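Acetyl-CoA acetyltransferase (Mycobacterium smegmatis, PDB 4EGV) is a monomeric thiolase-like protein type 1 that, like its family, probably has acyltransferase activity. Local coordinates at residues R214-S225 and T238-V248; L334-C345 and R365-P374. All coordinates share one frame; numbering follows the deposited sequence.

Contact 1. Residues R214-S225 and T238-V248; sequences RLAMAELFAPFS and TERSVEELLTV
The hydroxyl of Ser225 is held by two backbone groups, one on each segment: Ser225 OG accepts the N-H of Arg240 (Arg240 N to Ser225 OG 3.1 Å, N-H...O angle 151°) and itself donates to Ala222 O one turn back. Its first torsion (chi1 71°) sets OG between the backbone N and the carbonyl carbon, where it can reach both partners.

Beyond this anchor the packing is apolar. Val242 is a knob in a hole made by Leu215, Ala218, Glu219 and Ala222: CG2 lies 3.8 Å from Ala222 CB, while CG1 meets the aliphatic Glu219 CG and Ala218 CB. Small residues let the backbones draw close, as Ala218 CB, 3.5 Å from Val242 O, illustrates; Leu245 CD1 lies near Ala218 O and Phe221 CB. At the far end Leu246 CD1 comes within 3.8 Å of Leu215 CD1, and Arg214 NE makes a weak, nearly straight bond to Leu246 O, 3.4 Å away, at the edge of the guanidinium.

The short helix starts with a capping box, in which Ser241 OG weakly accepts from Glu244 N and Glu244 OE1 from Ser241 N; Glu244 OE2 forms a salt bridge with Arg240 NH1. The axes of 214-225 and 242-246 come within 8.5 Å, with 127° between their N-to-C directions. Both helices lie in the long insertion between strands 136-143 and 271-279, probably the loop domain of thiolases. Helix 242-246 covers one flank of helix 210-230, whose other sides pack through Leu220 on helix 348-357 and through Phe221 and Phe224 on helix 373-376.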
loop_
_atom_site.group_PDB
_atom_site.type_symbol
_atom_site.label_atom_id
_atom_site.label_comp_id
_atom_site.label_asym_id
_atom_site.label_seq_id
_atom_site.Cartn_x
_atom_site.Cartn_y
_atom_site.Cartn_z
ATOM N N ARG A 214 3.623 -9.490 -18.941
ATOM C CA ARG A 214 4.329 -10.296 -17.985
ATOM C C ARG A 214 5.808 -9.885 -17.871
ATOM O O ARG A 214 6.387 -9.945 -16.798
ATOM C CB ARG A 214 4.147 -11.783 -18.289
ATOM C CG ARG A 214 4.673 -12.653 -17.181
ATOM C CD ARG A 214 3.906 -13.883 -16.835
ATOM N NE ARG A 214 4.167 -15.081 -17.636
ATOM C CZ ARG A 214 3.251 -15.670 -18.393
ATOM N NH1 ARG A 214 2.032 -15.180 -18.490
ATOM N NH2 ARG A 214 3.542 -16.752 -19.062
ATOM N N LEU A 215 6.394 -9.412 -18.969
ATOM C CA LEU A 215 7.773 -8.912 -18.953
ATOM C C LEU A 215 7.882 -7.590 -18.202
ATOM O O LEU A 215 8.843 -7.365 -17.451
ATOM C CB LEU A 215 8.332 -8.790 -20.379
ATOM C CG LEU A 215 9.711 -8.161 -20.621
ATOM C CD1 LEU A 215 10.835 -9.104 -20.289
ATOM C CD2 LEU A 215 9.847 -7.646 -22.044
ATOM N N ALA A 216 6.898 -6.718 -18.408
ATOM C CA ALA A 216 6.890 -5.438 -17.742
ATOM C C ALA A 216 6.870 -5.612 -16.223
ATOM O O ALA A 216 7.618 -4.936 -15.515
ATOM C CB ALA A 216 5.708 -4.595 -18.220
HETATM N N MSE A 217 6.010 -6.523 -15.744
HETATM C CA MSE A 217 5.882 -6.871 -14.326
HETATM C C MSE A 217 7.158 -7.448 -13.719
HETATM O O MSE A 217 7.507 -7.146 -12.583
HETATM C CB MSE A 217 4.794 -7.902 -14.124
HETATM C CG MSE A 217 3.406 -7.411 -14.229
HETATM SE SE MSE A 217 2.049 -8.792 -13.718
HETATM C CE MSE A 217 2.696 -10.409 -14.586
ATOM N N ALA A 218 7.820 -8.329 -14.449
ATOM C CA ALA A 218 9.063 -8.875 -13.992
ATOM C C ALA A 218 10.164 -7.815 -13.974
ATOM O O ALA A 218 10.996 -7.836 -13.089
ATOM C CB ALA A 218 9.437 -10.053 -14.833
ATOM N N GLU A 219 10.140 -6.879 -14.922
ATOM C CA GLU A 219 11.137 -5.798 -14.984
ATOM C C GLU A 219 10.960 -4.709 -13.949
ATOM O O GLU A 219 11.920 -4.051 -13.554
ATOM C CB GLU A 219 11.225 -5.178 -16.380
ATOM C CG GLU A 219 12.140 -5.976 -17.295
ATOM C CD GLU A 219 12.452 -5.301 -18.618
ATOM O OE1 GLU A 219 11.528 -4.765 -19.281
ATOM O OE2 GLU A 219 13.642 -5.357 -19.010
ATOM N N LEU A 220 9.718 -4.537 -13.523
ATOM C CA LEU A 220 9.382 -3.702 -12.410
ATOM C C LEU A 220 9.871 -4.316 -11.092
ATOM O O LEU A 220 10.496 -3.622 -10.282
ATOM C CB LEU A 220 7.873 -3.476 -12.384
ATOM C CG LEU A 220 7.353 -2.595 -11.262
ATOM C CD1 LEU A 220 7.699 -1.191 -11.512
ATOM C CD2 LEU A 220 5.905 -2.779 -11.138
ATOM N N PHE A 221 9.614 -5.610 -10.903
ATOM C CA PHE A 221 9.816 -6.274 -9.608
ATOM C C PHE A 221 11.202 -6.811 -9.267
ATOM O O PHE A 221 11.498 -7.003 -8.071
ATOM C CB PHE A 221 8.792 -7.388 -9.399
ATOM C CG PHE A 221 7.570 -6.970 -8.626
ATOM C CD1 PHE A 221 7.140 -5.650 -8.614
ATOM C CD2 PHE A 221 6.817 -7.915 -7.951
ATOM C CE1 PHE A 221 6.011 -5.287 -7.914
ATOM C CE2 PHE A 221 5.666 -7.548 -7.272
ATOM C CZ PHE A 221 5.279 -6.231 -7.242
ATOM N N ALA A 222 12.032 -7.064 -10.285
ATOM C CA ALA A 222 13.376 -7.627 -10.042
ATOM C C ALA A 222 14.282 -6.676 -9.249
ATOM O O ALA A 222 14.940 -7.115 -8.292
ATOM C CB ALA A 222 14.032 -8.110 -11.315
ATOM N N PRO A 223 14.300 -5.372 -9.620
ATOM C CA PRO A 223 15.012 -4.377 -8.825
ATOM C C PRO A 223 14.531 -4.277 -7.365
ATOM O O PRO A 223 15.331 -3.995 -6.481
ATOM C CB PRO A 223 14.719 -3.066 -9.564
ATOM C CG PRO A 223 14.381 -3.447 -10.913
ATOM C CD PRO A 223 13.782 -4.786 -10.873
ATOM N N PHE A 224 13.235 -4.486 -7.142
ATOM C CA PHE A 224 12.664 -4.690 -5.798
ATOM C C PHE A 224 13.311 -5.820 -4.965
ATOM O O PHE A 224 13.746 -5.584 -3.840
ATOM C CB PHE A 224 11.163 -4.918 -5.896
ATOM C CG PHE A 224 10.390 -3.682 -6.117
ATOM C CD1 PHE A 224 9.483 -3.243 -5.174
ATOM C CD2 PHE A 224 10.567 -2.940 -7.250
ATOM C CE1 PHE A 224 8.760 -2.071 -5.372
ATOM C CE2 PHE A 224 9.860 -1.770 -7.444
ATOM C CZ PHE A 224 8.958 -1.343 -6.521
ATOM N N SER A 225 13.391 -7.023 -5.529
ATOM C CA SER A 225 13.906 -8.156 -4.784
ATOM C C SER A 225 15.391 -8.051 -4.537
ATOM O O SER A 225 15.896 -8.650 -3.596
ATOM C CB SER A 225 13.514 -9.520 -5.389
ATOM O OG SER A 225 14.178 -9.793 -6.594
ATOM N N THR A 238 15.307 -14.322 -1.158
ATOM C CA THR A 238 16.221 -14.645 -2.264
ATOM C C THR A 238 16.020 -13.619 -3.387
ATOM O O THR A 238 14.876 -13.243 -3.707
ATOM C CB THR A 238 16.022 -16.075 -2.803
ATOM O OG1 THR A 238 14.966 -16.685 -2.068
ATOM C CG2 THR A 238 17.278 -16.922 -2.608
ATOM N N GLU A 239 17.131 -13.152 -3.958
ATOM C CA GLU A 239 17.073 -12.246 -5.101
ATOM C C GLU A 239 16.629 -13.003 -6.348
ATOM O O GLU A 239 16.981 -14.170 -6.530
ATOM C CB GLU A 239 18.411 -11.546 -5.324
ATOM C CG GLU A 239 18.332 -10.400 -6.296
ATOM C CD GLU A 239 19.679 -9.956 -6.840
ATOM O OE1 GLU A 239 20.730 -10.215 -6.208
ATOM O OE2 GLU A 239 19.677 -9.319 -7.913
ATOM N N ARG A 240 15.835 -12.328 -7.182
ATOM C CA ARG A 240 15.275 -12.917 -8.402
ATOM C C ARG A 240 15.597 -12.058 -9.625
ATOM O O ARG A 240 15.535 -10.837 -9.559
ATOM C CB ARG A 240 13.753 -13.143 -8.273
ATOM C CG ARG A 240 13.256 -13.830 -6.961
ATOM C CD ARG A 240 13.489 -15.330 -6.929
ATOM N NE ARG A 240 12.874 -15.945 -5.774
ATOM C CZ ARG A 240 12.925 -17.249 -5.495
ATOM N NH1 ARG A 240 13.576 -18.090 -6.286
ATOM N NH2 ARG A 240 12.316 -17.721 -4.412
ATOM N N SER A 241 15.965 -12.709 -10.729
ATOM C CA SER A 241 16.162 -12.038 -12.014
ATOM C C SER A 241 14.835 -11.914 -12.776
ATOM O O SER A 241 13.865 -12.585 -12.477
ATOM C CB SER A 241 17.200 -12.777 -12.867
ATOM O OG SER A 241 16.702 -14.025 -13.325
ATOM N N VAL A 242 14.819 -11.042 -13.772
ATOM C CA VAL A 242 13.675 -10.824 -14.641
ATOM C C VAL A 242 13.202 -12.124 -15.277
ATOM O O VAL A 242 12.021 -12.408 -15.282
ATOM C CB VAL A 242 14.036 -9.786 -15.735
ATOM C CG1 VAL A 242 12.960 -9.680 -16.780
ATOM C CG2 VAL A 242 14.339 -8.387 -15.121
ATOM N N GLU A 243 14.139 -12.909 -15.804
ATOM C CA GLU A 243 13.879 -14.185 -16.487
ATOM C C GLU A 243 13.252 -15.198 -15.526
ATOM O O GLU A 243 12.281 -15.870 -15.870
ATOM C CB GLU A 243 15.203 -14.719 -17.075
ATOM C CG GLU A 243 15.113 -15.782 -18.209
ATOM C CD GLU A 243 14.790 -15.180 -19.618
ATOM O OE1 GLU A 243 13.623 -14.784 -19.844
ATOM O OE2 GLU A 243 15.689 -15.127 -20.508
ATOM N N GLU A 244 13.814 -15.286 -14.323
ATOM C CA GLU A 244 13.337 -16.165 -13.266
ATOM C C GLU A 244 11.882 -15.867 -12.882
ATOM O O GLU A 244 11.100 -16.786 -12.732
ATOM C CB GLU A 244 14.260 -16.033 -12.065
ATOM C CG GLU A 244 14.142 -17.083 -10.961
ATOM C CD GLU A 244 15.169 -16.835 -9.824
ATOM O OE1 GLU A 244 16.044 -15.947 -9.973
ATOM O OE2 GLU A 244 15.109 -17.524 -8.785
ATOM N N LEU A 245 11.525 -14.590 -12.749
ATOM C CA LEU A 245 10.153 -14.150 -12.415
ATOM C C LEU A 245 9.112 -14.410 -13.510
ATOM O O LEU A 245 7.952 -14.715 -13.228
ATOM C CB LEU A 245 10.112 -12.654 -12.050
ATOM C CG LEU A 245 10.664 -12.163 -10.706
ATOM C CD1 LEU A 245 10.767 -10.667 -10.622
ATOM C CD2 LEU A 245 9.821 -12.677 -9.581
ATOM N N LEU A 246 9.540 -14.285 -14.758
ATOM C CA LEU A 246 8.666 -14.342 -15.898
ATOM C C LEU A 246 8.431 -15.766 -16.390
ATOM O O LEU A 246 7.419 -16.035 -17.037
ATOM C CB LEU A 246 9.263 -13.447 -16.991
ATOM C CG LEU A 246 9.045 -13.654 -18.495
ATOM C CD1 LEU A 246 9.119 -12.354 -19.249
ATOM C CD2 LEU A 246 10.048 -14.594 -19.074
ATOM N N THR A 247 9.373 -16.667 -16.094
ATOM C CA THR A 247 9.340 -18.063 -16.578
ATOM C C THR A 247 8.535 -18.971 -15.660
ATOM O O THR A 247 8.928 -19.238 -14.523
ATOM C CB THR A 247 10.772 -18.642 -16.775
ATOM O OG1 THR A 247 11.517 -17.791 -17.649
ATOM C CG2 THR A 247 10.734 -20.040 -17.357
ATOM N N VAL A 248 7.407 -19.440 -16.172
ATOM C CA VAL A 248 6.546 -20.371 -15.449
ATOM C C VAL A 248 7.198 -21.783 -15.325
ATOM O O VAL A 248 7.549 -22.431 -16.327
ATOM C CB VAL A 248 5.121 -20.450 -16.101
ATOM C CG1 VAL A 248 4.158 -21.226 -15.206
ATOM C CG2 VAL A 248 4.577 -19.064 -16.386
#

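Contact 2. Residues L334-C345 and R365-P374; sequences LDDVAAFDLYSC and RGLTLTGGLP
Leu334 O and Val337 O share one donor, Arg365 NH1, 2.8 Å from each. Both bonds are nearly straight and both acceptors lie close to the guanidinium plane, so the pair fixes the rotation of the group. The bend of the arginine chain at chi3 (-69°) turns NH1 back to this turn, and NH2 has a further partner in the salt bridge to Asp363.

Ala339 CB touches Leu369 CD2. Phe340 presents its ring edge to the guanidinium: Phe340 CE2 sits over the centre of one face, 3.7 Å from Arg365 CZ, with the two planes almost perpendicular. The carboxylate of Asp341 then holds a turn. Asp341 OD1 accepts Leu369 N at 3.0 Å through its anti lone pair; Thr370 N adds a weak bond to the same oxygen, while OD2 is taken by Tyr383. Thr368 OG1 closes the same loop internally as an ST motif, accepting Gly371 N 3.0 Å away. Leu342 N gives a backbone bond to Leu367 O, and Leu342 CD2 packs against Leu367 CD2. The phenol of Tyr343, bonded through OH to Gly380, has Leu373 CD1 at 3.5 Å from CZ. Cys345 CB rests against Leu373 CD1.

Strand 337-342 is an outermost strand of the thiolase-fold sheet within the chain, pairing with strand 402-409. Residues 334-345 supply two carbonyls, a carboxylate and the N-H of Leu342; 365-374 answers with a guanidinium, two backbone N-H groups and the carbonyl of Leu367. This chemistry implies that an irregular loop follows the strand edge by individually placed polar bonds, with leucines filling between them.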
loop_
_atom_site.group_PDB
_atom_site.type_symbol
_atom_site.label_atom_id
_atom_site.label_comp_id
_atom_site.label_asym_id
_atom_site.label_seq_id
_atom_site.Cartn_x
_atom_site.Cartn_y
_atom_site.Cartn_z
ATOM N N LEU A 334 8.201 16.529 -8.585
ATOM C CA LEU A 334 8.643 15.145 -8.675
ATOM C C LEU A 334 10.156 14.951 -8.830
ATOM O O LEU A 334 10.709 13.968 -8.320
ATOM C CB LEU A 334 7.904 14.427 -9.803
ATOM C CG LEU A 334 8.014 12.907 -9.817
ATOM C CD1 LEU A 334 7.288 12.302 -8.636
ATOM C CD2 LEU A 334 7.480 12.403 -11.148
ATOM N N ASP A 335 10.814 15.888 -9.517
ATOM C CA ASP A 335 12.253 15.798 -9.781
ATOM C C ASP A 335 13.114 16.082 -8.574
ATOM O O ASP A 335 14.261 15.681 -8.539
ATOM C CB ASP A 335 12.640 16.706 -10.954
ATOM C CG ASP A 335 12.011 16.250 -12.288
ATOM O OD1 ASP A 335 11.487 15.105 -12.374
ATOM O OD2 ASP A 335 12.045 17.040 -13.250
ATOM N N ASP A 336 12.524 16.744 -7.585
ATOM C CA ASP A 336 13.206 17.166 -6.363
ATOM C C ASP A 336 13.338 16.061 -5.276
ATOM O O ASP A 336 14.045 16.236 -4.289
ATOM C CB ASP A 336 12.533 18.440 -5.794
ATOM C CG ASP A 336 12.538 19.630 -6.782
ATOM O OD1 ASP A 336 13.493 19.795 -7.544
ATOM O OD2 ASP A 336 11.587 20.427 -6.799
ATOM N N VAL A 337 12.628 14.945 -5.474
ATOM C CA VAL A 337 12.628 13.772 -4.594
ATOM C C VAL A 337 13.883 12.918 -4.828
ATOM O O VAL A 337 14.255 12.633 -5.966
ATOM C CB VAL A 337 11.375 12.907 -4.834
ATOM C CG1 VAL A 337 11.319 11.765 -3.884
ATOM C CG2 VAL A 337 10.141 13.703 -4.666
ATOM N N ALA A 338 14.520 12.521 -3.734
ATOM C CA ALA A 338 15.735 11.738 -3.765
ATOM C C ALA A 338 15.518 10.216 -3.657
ATOM O O ALA A 338 16.304 9.437 -4.182
ATOM C CB ALA A 338 16.667 12.219 -2.690
ATOM N N ALA A 339 14.447 9.807 -2.976
ATOM C CA ALA A 339 14.156 8.389 -2.694
ATOM C C ALA A 339 12.660 8.150 -2.584
ATOM O O ALA A 339 11.930 9.003 -2.093
ATOM C CB ALA A 339 14.873 7.911 -1.425
ATOM N N PHE A 340 12.225 6.980 -3.058
ATOM C CA PHE A 340 10.819 6.554 -3.033
ATOM C C PHE A 340 10.668 5.228 -2.306
ATOM O O PHE A 340 11.486 4.355 -2.479
ATOM C CB PHE A 340 10.276 6.353 -4.461
ATOM C CG PHE A 340 10.161 7.612 -5.266
ATOM C CD1 PHE A 340 8.990 8.353 -5.253
ATOM C CD2 PHE A 340 11.215 8.044 -6.062
ATOM C CE1 PHE A 340 8.877 9.496 -5.991
ATOM C CE2 PHE A 340 11.115 9.203 -6.801
ATOM C CZ PHE A 340 9.945 9.928 -6.762
ATOM N N ASP A 341 9.626 5.113 -1.483
ATOM C CA ASP A 341 9.056 3.826 -1.085
ATOM C C ASP A 341 7.596 3.794 -1.479
ATOM O O ASP A 341 6.756 4.418 -0.850
ATOM C CB ASP A 341 9.197 3.503 0.402
ATOM C CG ASP A 341 8.910 2.015 0.705
ATOM O OD1 ASP A 341 9.823 1.195 0.611
ATOM O OD2 ASP A 341 7.770 1.663 1.045
ATOM N N LEU A 342 7.328 3.070 -2.557
ATOM C CA LEU A 342 5.992 2.900 -3.110
ATOM C C LEU A 342 5.464 1.529 -2.737
ATOM O O LEU A 342 6.159 0.527 -2.834
ATOM C CB LEU A 342 6.000 3.127 -4.638
ATOM C CG LEU A 342 5.897 4.531 -5.255
ATOM C CD1 LEU A 342 6.138 5.684 -4.335
ATOM C CD2 LEU A 342 6.772 4.643 -6.496
ATOM N N TYR A 343 4.237 1.500 -2.262
ATOM C CA TYR A 343 3.646 0.275 -1.801
ATOM C C TYR A 343 3.418 -0.693 -2.973
ATOM O O TYR A 343 2.847 -0.326 -4.008
ATOM C CB TYR A 343 2.344 0.603 -1.101
ATOM C CG TYR A 343 1.689 -0.536 -0.364
ATOM C CD1 TYR A 343 1.761 -0.608 1.039
ATOM C CD2 TYR A 343 0.976 -1.530 -1.050
ATOM C CE1 TYR A 343 1.167 -1.632 1.730
ATOM C CE2 TYR A 343 0.372 -2.575 -0.377
ATOM C CZ TYR A 343 0.469 -2.624 1.024
ATOM O OH TYR A 343 -0.142 -3.655 1.706
ATOM N N SER A 344 3.824 -1.946 -2.761
ATOM C CA SER A 344 3.961 -2.942 -3.822
ATOM C C SER A 344 3.570 -4.369 -3.440
ATOM O O SER A 344 4.419 -5.272 -3.496
ATOM C CB SER A 344 5.428 -2.943 -4.304
ATOM O OG SER A 344 6.337 -3.191 -3.233
ATOM N N CYS A 345 2.322 -4.629 -3.059
ATOM C CA CYS A 345 1.971 -6.049 -2.808
ATOM C C CYS A 345 1.914 -6.720 -4.205
ATOM O O CYS A 345 2.427 -7.799 -4.441
ATOM C CB CYS A 345 0.672 -6.183 -1.980
ATOM S SG CYS A 345 0.454 -7.691 -0.872
ATOM N N ARG A 365 16.675 6.411 -9.208
ATOM C CA ARG A 365 16.429 6.695 -7.760
ATOM C C ARG A 365 15.899 5.467 -6.991
ATOM O O ARG A 365 16.138 5.328 -5.817
ATOM C CB ARG A 365 15.494 7.909 -7.583
ATOM C CG ARG A 365 16.134 9.279 -7.953
ATOM C CD ARG A 365 15.123 10.447 -7.948
ATOM N NE ARG A 365 14.148 10.366 -9.034
ATOM C CZ ARG A 365 13.121 11.198 -9.225
ATOM N NH1 ARG A 365 12.911 12.219 -8.401
ATOM N NH2 ARG A 365 12.301 11.010 -10.250
ATOM N N GLY A 366 15.218 4.582 -7.705
ATOM C CA GLY A 366 14.625 3.379 -7.169
ATOM C C GLY A 366 13.199 3.645 -6.745
ATOM O O GLY A 366 12.853 4.750 -6.372
ATOM N N LEU A 367 12.352 2.640 -6.773
ATOM C CA LEU A 367 10.966 2.820 -6.290
ATOM C C LEU A 367 10.680 2.227 -4.902
ATOM O O LEU A 367 9.577 2.312 -4.412
ATOM C CB LEU A 367 9.961 2.297 -7.317
ATOM C CG LEU A 367 10.191 2.806 -8.737
ATOM C CD1 LEU A 367 9.352 2.001 -9.679
ATOM C CD2 LEU A 367 9.845 4.283 -8.819
ATOM N N THR A 368 11.696 1.661 -4.269
ATOM C CA THR A 368 11.554 1.076 -2.937
ATOM C C THR A 368 12.757 1.334 -2.033
ATOM O O THR A 368 13.882 1.450 -2.465
ATOM C CB THR A 368 11.227 -0.446 -3.003
ATOM O OG1 THR A 368 10.888 -0.911 -1.706
ATOM C CG2 THR A 368 12.410 -1.256 -3.557
ATOM N N LEU A 369 12.487 1.453 -0.766
ATOM C CA LEU A 369 13.530 1.621 0.183
ATOM C C LEU A 369 13.704 0.351 0.997
ATOM O O LEU A 369 14.706 0.139 1.617
ATOM C CB LEU A 369 13.145 2.750 1.114
ATOM C CG LEU A 369 13.316 4.138 0.563
ATOM C CD1 LEU A 369 12.694 5.140 1.531
ATOM C CD2 LEU A 369 14.788 4.391 0.372
ATOM N N THR A 370 12.685 -0.479 0.975
ATOM C CA THR A 370 12.577 -1.606 1.839
ATOM C C THR A 370 12.878 -2.901 1.074
ATOM O O THR A 370 13.543 -3.807 1.563
ATOM C CB THR A 370 11.158 -1.615 2.417
ATOM O OG1 THR A 370 11.054 -0.621 3.431
ATOM C CG2 THR A 370 10.864 -2.896 3.025
ATOM N N GLY A 371 12.382 -2.959 -0.120
ATOM C CA GLY A 371 12.473 -4.154 -0.876
ATOM C C GLY A 371 11.116 -4.563 -1.332
ATOM O O GLY A 371 11.010 -5.354 -2.194
ATOM N N GLY A 372 10.074 -4.029 -0.720
ATOM C CA GLY A 372 8.719 -4.302 -1.133
ATOM C C GLY A 372 8.118 -5.574 -0.634
ATOM O O GLY A 372 8.775 -6.328 0.001
ATOM N N LEU A 373 6.856 -5.798 -0.954
ATOM C CA LEU A 373 6.015 -6.723 -0.232
ATOM C C LEU A 373 6.194 -8.206 -0.455
ATOM O O LEU A 373 6.447 -8.944 0.469
ATOM C CB LEU A 373 4.556 -6.343 -0.299
ATOM C CG LEU A 373 4.054 -5.840 1.030
ATOM C CD1 LEU A 373 2.747 -5.325 0.913
ATOM C CD2 LEU A 373 4.114 -6.849 2.089
ATOM N N PRO A 374 6.076 -8.681 -1.658
ATOM C CA PRO A 374 6.340 -10.082 -1.759
ATOM C C PRO A 374 7.635 -10.320 -0.995
ATOM O O PRO A 374 7.651 -11.138 -0.093
ATOM C CB PRO A 374 6.512 -10.289 -3.250
ATOM C CG PRO A 374 5.952 -9.181 -3.826
ATOM C CD PRO A 374 6.131 -8.056 -2.973
#

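How the contacts relate
Along the chain, helix 210-230 comes well before the second contact, and contact 1 closes a short loop of twelve intervening residues by folding helix 242-246 back on it. Contact 2 opens only later, at the edge strand 337-342, and closes around helix 348-357 when 365-374 returns. The two loops lie in series, neither nesting nor crossing, with centres about 16 Å apart. Helix 210-230 nevertheless joins them: the Phe224 ring touches Ser344 and Thr368, and Phe221 CE2 lies 3.8 Å from Pro374 CG. Two phenylalanines of helix 210-230 thus tie the helical pair of contact 1 to the loops beside the edge strand.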